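PDB 6I5S: bottromycin amidohydrolase from Streptomyces purpureus, which probably hydrolyses an amide-type bond in a thiazoline-containing precursor, acting as the zinc-dependent gatekeeper enzyme of bottromycin biosynthesis. Local coordinates for residues D92-V97 against G346-N351; L107-T112 against A356-H361. All coordinates share one frame; numbering follows the deposited sequence.

Contact 1 (D92-V97 against G346-N351); sequences DAHAHV and GTDCGN
Asp-92 and Thr-347 are joined by a hydrogen bond: OG1 of Thr-347 donates to OD1 of Asp-92 over 2.7 Å, on the syn lone pair. CG of Asp-92, anti to its backbone N (chi1 -173°), carries the carboxylate to the loop 346-351. An aspartate suits the place because OD1 reaches this loop while OD2 holds the chain's corner, accepting from N of His-94 at 3.0 Å in an Asx turn. Beside Ala-93, Gly-346 comes so close that a CB on it would clash with N of His-94, hence the glycine. His-94 offers its carbonyl O to N of Asp-348 at 2.7 Å. Small Ala-95 lets SG of Cys-349 approach its CB to 3.5 Å. His-96 has OD1 of Asp-348 at its ring edge, ring and carboxylate planes 36° apart; NE2 of both histidines and this OD1 bind one zinc ion, as does the carboxylated lysine Xaa-183, which also binds the second. This His-X-His strand end with a distant aspartate is characteristic of amidohydrolase metal centres. ND1 of His-94 is hydrogen-bonded to Glu-228, and OD2 of Asp-348 makes a salt bridge with Arg-279 of helix 273-280. Strand 111-116 runs alongside strand 84-95, and helix 358-369 packs against Asp-92 and Thr-347.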
ATOM      1  N   ASP A  92      -0.973   0.542   3.099  1.00 22.49           N
ATOM      2  CA  ASP A  92      -0.334   0.300   1.803  1.00 26.94           C
ATOM      3  C   ASP A  92      -0.754   1.424   0.853  1.00 28.84           C
ATOM      4  O   ASP A  92      -1.910   1.482   0.403  1.00 25.31           O
ATOM      5  CB  ASP A  92      -0.676  -1.073   1.230  1.00 26.13           C
ATOM      6  CG  ASP A  92       0.115  -1.384  -0.039  1.00 30.08           C
ATOM      7  OD1 ASP A  92       0.293  -2.558  -0.331  1.00 25.17           O
ATOM      8  OD2 ASP A  92       0.547  -0.438  -0.765  1.00 26.29           O
ATOM      9  N   ALA A  93       0.179   2.303   0.558  1.00 25.34           N
ATOM     10  CA  ALA A  93      -0.141   3.526  -0.192  1.00 25.73           C
ATOM     11  C   ALA A  93      -0.312   3.319  -1.700  1.00 25.14           C
ATOM     12  O   ALA A  93      -0.630   4.287  -2.424  1.00 25.34           O
ATOM     13  CB  ALA A  93       0.910   4.572   0.072  1.00 28.23           C
ATOM     14  N   HIS A  94      -0.167   2.104  -2.198  1.00 23.40           N
ATOM     15  CA  HIS A  94      -0.410   1.854  -3.613  1.00 26.42           C
ATOM     16  C   HIS A  94      -0.774   0.386  -3.778  1.00 31.65           C
ATOM     17  O   HIS A  94       0.087  -0.415  -4.131  1.00 26.86           O
ATOM     18  CB  HIS A  94       0.819   2.177  -4.441  1.00 29.07           C
ATOM     19  CG  HIS A  94       0.570   2.267  -5.934  1.00 27.79           C
ATOM     20  ND1 HIS A  94       0.879   3.388  -6.679  1.00 34.33           N
ATOM     21  CD2 HIS A  94       0.036   1.377  -6.810  1.00 39.46           C
ATOM     22  CE1 HIS A  94       0.521   3.187  -7.936  1.00 28.86           C
ATOM     23  NE2 HIS A  94       0.037   1.969  -8.054  1.00 34.81           N
ATOM     24  N   ALA A  95      -2.027   0.012  -3.543  1.00 28.66           N
ATOM     25  CA  ALA A  95      -2.449  -1.379  -3.640  1.00 30.67           C
ATOM     26  C   ALA A  95      -3.458  -1.515  -4.774  1.00 38.67           C
ATOM     27  O   ALA A  95      -4.127  -0.548  -5.148  1.00 34.30           O
ATOM     28  CB  ALA A  95      -3.050  -1.887  -2.321  1.00 31.95           C
ATOM     29  N   HIS A  96      -3.467  -2.690  -5.396  1.00 28.94           N
ATOM     30  CA  HIS A  96      -4.444  -3.056  -6.414  1.00 30.68           C
ATOM     31  C   HIS A  96      -5.176  -4.276  -5.849  1.00 27.30           C
ATOM     32  O   HIS A  96      -4.875  -5.418  -6.184  1.00 31.01           O
ATOM     33  CB  HIS A  96      -3.793  -3.328  -7.755  1.00 37.31           C
ATOM     34  CG  HIS A  96      -3.233  -2.088  -8.388  1.00 75.58           C
ATOM     35  ND1 HIS A  96      -4.032  -1.103  -8.934  1.00 82.99           N
ATOM     36  CD2 HIS A  96      -1.961  -1.645  -8.507  1.00 86.74           C
ATOM     37  CE1 HIS A  96      -3.274  -0.121  -9.382  1.00 80.57           C
ATOM     38  NE2 HIS A  96      -2.014  -0.426  -9.135  1.00 74.08           N
ATOM     39  N   VAL A  97      -6.125  -4.007  -4.971  1.00 29.32           N
ATOM     40  CA  VAL A  97      -6.951  -5.035  -4.347  1.00 26.60           C
ATOM     41  C   VAL A  97      -7.993  -5.466  -5.359  1.00 30.61           C
ATOM     42  O   VAL A  97      -8.780  -4.641  -5.838  1.00 31.02           O
ATOM     43  CB  VAL A  97      -7.585  -4.490  -3.081  1.00 27.96           C
ATOM     44  CG1 VAL A  97      -8.672  -5.434  -2.595  1.00 32.08           C
ATOM     45  CG2 VAL A  97      -6.475  -4.279  -2.058  1.00 27.39           C
ATOM     46  N   GLY A 346       4.221   2.001  -0.505  1.00 23.61           N
ATOM     47  CA  GLY A 346       3.243   1.377  -1.369  1.00 24.93           C
ATOM     48  C   GLY A 346       3.919   0.289  -2.179  1.00 25.01           C
ATOM     49  O   GLY A 346       5.137   0.296  -2.357  1.00 25.91           O
ATOM     50  N   THR A 347       3.107  -0.644  -2.697  1.00 23.44           N
ATOM     51  CA  THR A 347       3.653  -1.882  -3.235  1.00 25.78           C
ATOM     52  C   THR A 347       3.332  -2.178  -4.689  1.00 26.13           C
ATOM     53  O   THR A 347       4.061  -2.969  -5.304  1.00 24.85           O
ATOM     54  CB  THR A 347       3.158  -3.085  -2.425  1.00 26.28           C
ATOM     55  OG1 THR A 347       1.730  -3.207  -2.515  1.00 26.08           O
ATOM     56  CG2 THR A 347       3.593  -2.943  -0.982  1.00 26.27           C
ATOM     57  N   ASP A 348       2.248  -1.627  -5.235  1.00 25.19           N
ATOM     58  CA  ASP A 348       1.704  -2.111  -6.507  1.00 24.49           C
ATOM     59  C   ASP A 348       1.394  -3.600  -6.429  1.00 27.97           C
ATOM     60  O   ASP A 348       1.504  -4.329  -7.419  1.00 27.11           O
ATOM     61  CB  ASP A 348       2.658  -1.789  -7.681  1.00 27.31           C
ATOM     62  CG  ASP A 348       1.977  -1.105  -8.856  1.00 33.33           C
ATOM     63  OD1 ASP A 348       0.756  -0.971  -8.904  1.00 34.56           O
ATOM     64  OD2 ASP A 348       2.717  -0.683  -9.753  1.00 34.34           O
ATOM     65  N   CYS A 349       0.959  -4.057  -5.249  1.00 27.07           N
ATOM     66  CA  CYS A 349       0.623  -5.460  -5.078  1.00 25.15           C
ATOM     67  C   CYS A 349      -0.413  -5.860  -6.100  1.00 30.26           C
ATOM     68  O   CYS A 349      -1.336  -5.107  -6.448  1.00 28.12           O
ATOM     69  CB  CYS A 349       0.194  -5.787  -3.650  1.00 27.44           C
ATOM     70  SG  CYS A 349      -1.282  -4.881  -3.019  1.00 30.05           S
ATOM     71  N   GLY A 350      -0.294  -7.095  -6.549  1.00 26.09           N
ATOM     72  CA  GLY A 350      -1.028  -7.582  -7.702  1.00 31.00           C
ATOM     73  C   GLY A 350      -0.174  -7.715  -8.939  1.00 31.98           C
ATOM     74  O   GLY A 350      -0.448  -8.566  -9.774  1.00 34.10           O
ATOM     75  N   ASN A 351       0.836  -6.867  -9.078  1.00 31.97           N
ATOM     76  CA  ASN A 351       1.857  -7.063 -10.106  1.00 34.47           C
ATOM     77  C   ASN A 351       2.553  -8.395  -9.861  1.00 26.42           C
ATOM     78  O   ASN A 351       2.566  -8.902  -8.718  1.00 27.86           O
ATOM     79  CB  ASN A 351       2.901  -5.955 -10.058  1.00 38.00           C
ATOM     80  CG  ASN A 351       2.452  -4.667 -10.704  1.00 51.97           C
ATOM     81  OD1 ASN A 351       1.283  -4.485 -10.949  1.00 40.41           O
ATOM     82  ND2 ASN A 351       3.389  -3.746 -10.928  1.00100.00           N
TER

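Contact 2 (L107-T112 against A356-H361); sequences LVHGVT and AGPSFH
The carbonyl O of His-109 receives NE2 of His-361 at 2.9 Å, in a nearly straight bond (174°) that lies in the ring plane of His-361 and uses a lone pair of the carbonyl. The other ring nitrogen of His-361, ND1, is hydrogen-bonded to a glycerol, probably from the crystallisation liquor. One face of the His-109 ring is covered by Gly-357 and Pro-358, CD of Pro-358 making a CH-pi contact 3.9 Å from the ring centroid. Gly-357 is called for by its own backbone angles, at which a CB would be jammed against the preceding carbonyl O; a CB would also clash with ND1 of His-109, which is bonded to O of Gly-105. An alanine in place of His-109 would probably leave CD of Pro-358 without this ring and the O of Gly-105 without this donor. Val-111 sets CG2 over the face of Phe-360, 4.1 Å from the ring centroid. Gly-110, with positive phi, closes helix 100-108 in a Schellman motif before strand 111-116. As the donor, NE2 of His-361 carries the proton in its bond, and it thereby satisfies a buried backbone oxygen just past the helix end.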
ATOM      1  N   LEU A 107      -4.448  -7.543   6.080  1.00 24.69           N
ATOM      2  CA  LEU A 107      -4.758  -7.535   7.504  1.00 26.04           C
ATOM      3  C   LEU A 107      -3.733  -8.327   8.289  1.00 25.83           C
ATOM      4  O   LEU A 107      -3.296  -7.920   9.362  1.00 27.44           O
ATOM      5  CB  LEU A 107      -6.130  -8.162   7.744  1.00 27.99           C
ATOM      6  CG  LEU A 107      -7.306  -7.283   7.336  1.00 34.04           C
ATOM      7  CD1 LEU A 107      -8.575  -8.135   7.529  1.00 37.61           C
ATOM      8  CD2 LEU A 107      -7.322  -6.028   8.184  1.00 37.80           C
ATOM      9  N   VAL A 108      -3.376  -9.489   7.773  1.00 26.40           N
ATOM     10  CA  VAL A 108      -2.442 -10.381   8.478  1.00 33.21           C
ATOM     11  C   VAL A 108      -1.104  -9.692   8.712  1.00 28.05           C
ATOM     12  O   VAL A 108      -0.394  -9.994   9.680  1.00 29.52           O
ATOM     13  CB  VAL A 108      -2.285 -11.677   7.642  1.00 30.84           C
ATOM     14  CG1 VAL A 108      -0.974 -12.364   7.923  1.00 48.25           C
ATOM     15  CG2 VAL A 108      -3.468 -12.590   7.890  1.00 35.23           C
ATOM     16  N   HIS A 109      -0.748  -8.737   7.850  1.00 24.42           N
ATOM     17  CA  HIS A 109       0.526  -8.061   7.933  1.00 28.34           C
ATOM     18  C   HIS A 109       0.417  -6.680   8.549  1.00 27.22           C
ATOM     19  O   HIS A 109       1.391  -5.912   8.477  1.00 25.81           O
ATOM     20  CB  HIS A 109       1.200  -8.015   6.549  1.00 27.53           C
ATOM     21  CG  HIS A 109       1.623  -9.377   6.114  1.00 25.00           C
ATOM     22  ND1 HIS A 109       0.779 -10.249   5.470  1.00 26.15           N
ATOM     23  CD2 HIS A 109       2.797 -10.045   6.295  1.00 29.31           C
ATOM     24  CE1 HIS A 109       1.395 -11.411   5.298  1.00 29.64           C
ATOM     25  NE2 HIS A 109       2.620 -11.314   5.788  1.00 28.47           N
ATOM     26  N   GLY A 110      -0.709  -6.401   9.221  1.00 25.38           N
ATOM     27  CA  GLY A 110      -0.878  -5.169   9.975  1.00 28.39           C
ATOM     28  C   GLY A 110      -1.370  -3.996   9.160  1.00 25.82           C
ATOM     29  O   GLY A 110      -1.384  -2.865   9.653  1.00 24.54           O
ATOM     30  N   VAL A 111      -1.721  -4.239   7.912  1.00 25.35           N
ATOM     31  CA  VAL A 111      -2.185  -3.183   7.007  1.00 26.10           C
ATOM     32  C   VAL A 111      -3.698  -3.063   7.175  1.00 24.83           C
ATOM     33  O   VAL A 111      -4.462  -3.956   6.764  1.00 26.42           O
ATOM     34  CB  VAL A 111      -1.821  -3.487   5.563  1.00 24.63           C
ATOM     35  CG1 VAL A 111      -2.383  -2.355   4.665  1.00 24.86           C
ATOM     36  CG2 VAL A 111      -0.324  -3.593   5.350  1.00 28.40           C
ATOM     37  N   THR A 112      -4.124  -1.960   7.772  1.00 25.03           N
ATOM     38  CA  THR A 112      -5.508  -1.723   8.089  1.00 25.07           C
ATOM     39  C   THR A 112      -6.182  -0.707   7.176  1.00 24.58           C
ATOM     40  O   THR A 112      -7.364  -0.417   7.381  1.00 25.15           O
ATOM     41  CB  THR A 112      -5.653  -1.265   9.562  1.00 25.59           C
ATOM     42  OG1 THR A 112      -4.871  -0.109   9.812  1.00 30.36           O
ATOM     43  CG2 THR A 112      -5.185  -2.357  10.538  1.00 27.50           C
ATOM     44  N   ALA A 356       0.083  -9.077  -1.908  1.00 27.50           N
ATOM     45  CA  ALA A 356      -0.557  -8.217  -0.908  1.00 25.51           C
ATOM     46  C   ALA A 356      -0.285  -8.723   0.517  1.00 22.98           C
ATOM     47  O   ALA A 356      -0.627  -9.853   0.876  1.00 27.12           O
ATOM     48  CB  ALA A 356      -2.084  -8.149  -1.152  1.00 28.05           C
ATOM     49  N   GLY A 357       0.277  -7.857   1.344  1.00 27.36           N
ATOM     50  CA  GLY A 357       0.649  -8.226   2.688  1.00 24.24           C
ATOM     51  C   GLY A 357       2.161  -8.294   2.871  1.00 23.52           C
ATOM     52  O   GLY A 357       2.806  -7.342   3.354  1.00 29.69           O
ATOM     53  N   PRO A 358       2.777  -9.406   2.475  1.00 25.13           N
ATOM     54  CA  PRO A 358       4.249  -9.482   2.625  1.00 25.49           C
ATOM     55  C   PRO A 358       4.984  -8.409   1.849  1.00 25.20           C
ATOM     56  O   PRO A 358       6.016  -7.933   2.319  1.00 26.06           O
ATOM     57  CB  PRO A 358       4.592 -10.885   2.095  1.00 30.81           C
ATOM     58  CG  PRO A 358       3.307 -11.614   2.036  1.00 32.61           C
ATOM     59  CD  PRO A 358       2.215 -10.634   1.905  1.00 25.63           C
ATOM     60  N   SER A 359       4.460  -8.006   0.689  1.00 25.79           N
ATOM     61  CA  SER A 359       5.131  -6.998  -0.143  1.00 25.15           C
ATOM     62  C   SER A 359       5.233  -5.658   0.580  1.00 26.95           C
ATOM     63  O   SER A 359       6.153  -4.855   0.300  1.00 28.78           O
ATOM     64  CB  SER A 359       4.394  -6.814  -1.478  1.00 29.35           C
ATOM     65  OG  SER A 359       3.060  -6.362  -1.321  1.00 26.94           O
ATOM     66  N   PHE A 360       4.294  -5.384   1.481  1.00 24.40           N
ATOM     67  CA  PHE A 360       4.377  -4.159   2.273  1.00 25.67           C
ATOM     68  C   PHE A 360       5.682  -4.139   3.070  1.00 26.06           C
ATOM     69  O   PHE A 360       6.402  -3.125   3.112  1.00 25.26           O
ATOM     70  CB  PHE A 360       3.174  -4.045   3.206  1.00 22.25           C
ATOM     71  CG  PHE A 360       3.135  -2.769   3.968  1.00 21.12           C
ATOM     72  CD1 PHE A 360       2.728  -1.629   3.324  1.00 26.45           C
ATOM     73  CD2 PHE A 360       3.596  -2.681   5.265  1.00 25.39           C
ATOM     74  CE1 PHE A 360       2.705  -0.400   3.981  1.00 25.76           C
ATOM     75  CE2 PHE A 360       3.552  -1.459   5.945  1.00 26.75           C
ATOM     76  CZ  PHE A 360       3.124  -0.316   5.285  1.00 26.15           C
ATOM     77  N   HIS A 361       5.980  -5.250   3.741  1.00 24.33           N
ATOM     78  CA  HIS A 361       7.222  -5.365   4.498  1.00 27.30           C
ATOM     79  C   HIS A 361       8.434  -5.463   3.589  1.00 27.14           C
ATOM     80  O   HIS A 361       9.517  -5.046   4.000  1.00 25.36           O
ATOM     81  CB  HIS A 361       7.058  -6.525   5.500  1.00 27.47           C
ATOM     82  CG  HIS A 361       5.995  -6.203   6.493  1.00 25.73           C
ATOM     83  ND1 HIS A 361       6.221  -5.313   7.524  1.00 29.26           N
ATOM     84  CD2 HIS A 361       4.674  -6.489   6.506  1.00 26.01           C
ATOM     85  CE1 HIS A 361       5.078  -5.122   8.171  1.00 30.02           C
ATOM     86  NE2 HIS A 361       4.123  -5.803   7.558  1.00 29.51           N
TER

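The centres of the two contacts lie about 10 Å apart, and both reach the same mixed sheet, in which strands 84-95 and 111-116 are parallel neighbours. Along the chain their segments alternate: 92-97 leads through helix 100-108 into 107-112, and some 230 residues later 346-351 is followed by 356-361 at the start of helix 358-369. The contacts also touch directly, CG2 of Thr-347 lying 3.4 Å from O of Ser-359 and N of Asp-92 lying 3.6 Å from CG1 of Val-111. Contact 1 carries zinc ligands, whereas contact 2 joins the end of helix 100-108 and strand 111-116 to helix 358-369, the side chain of Phe-360 being about 14 Å from a zinc ion. The same two parts of the chain thus meet at the metal and again farther from it.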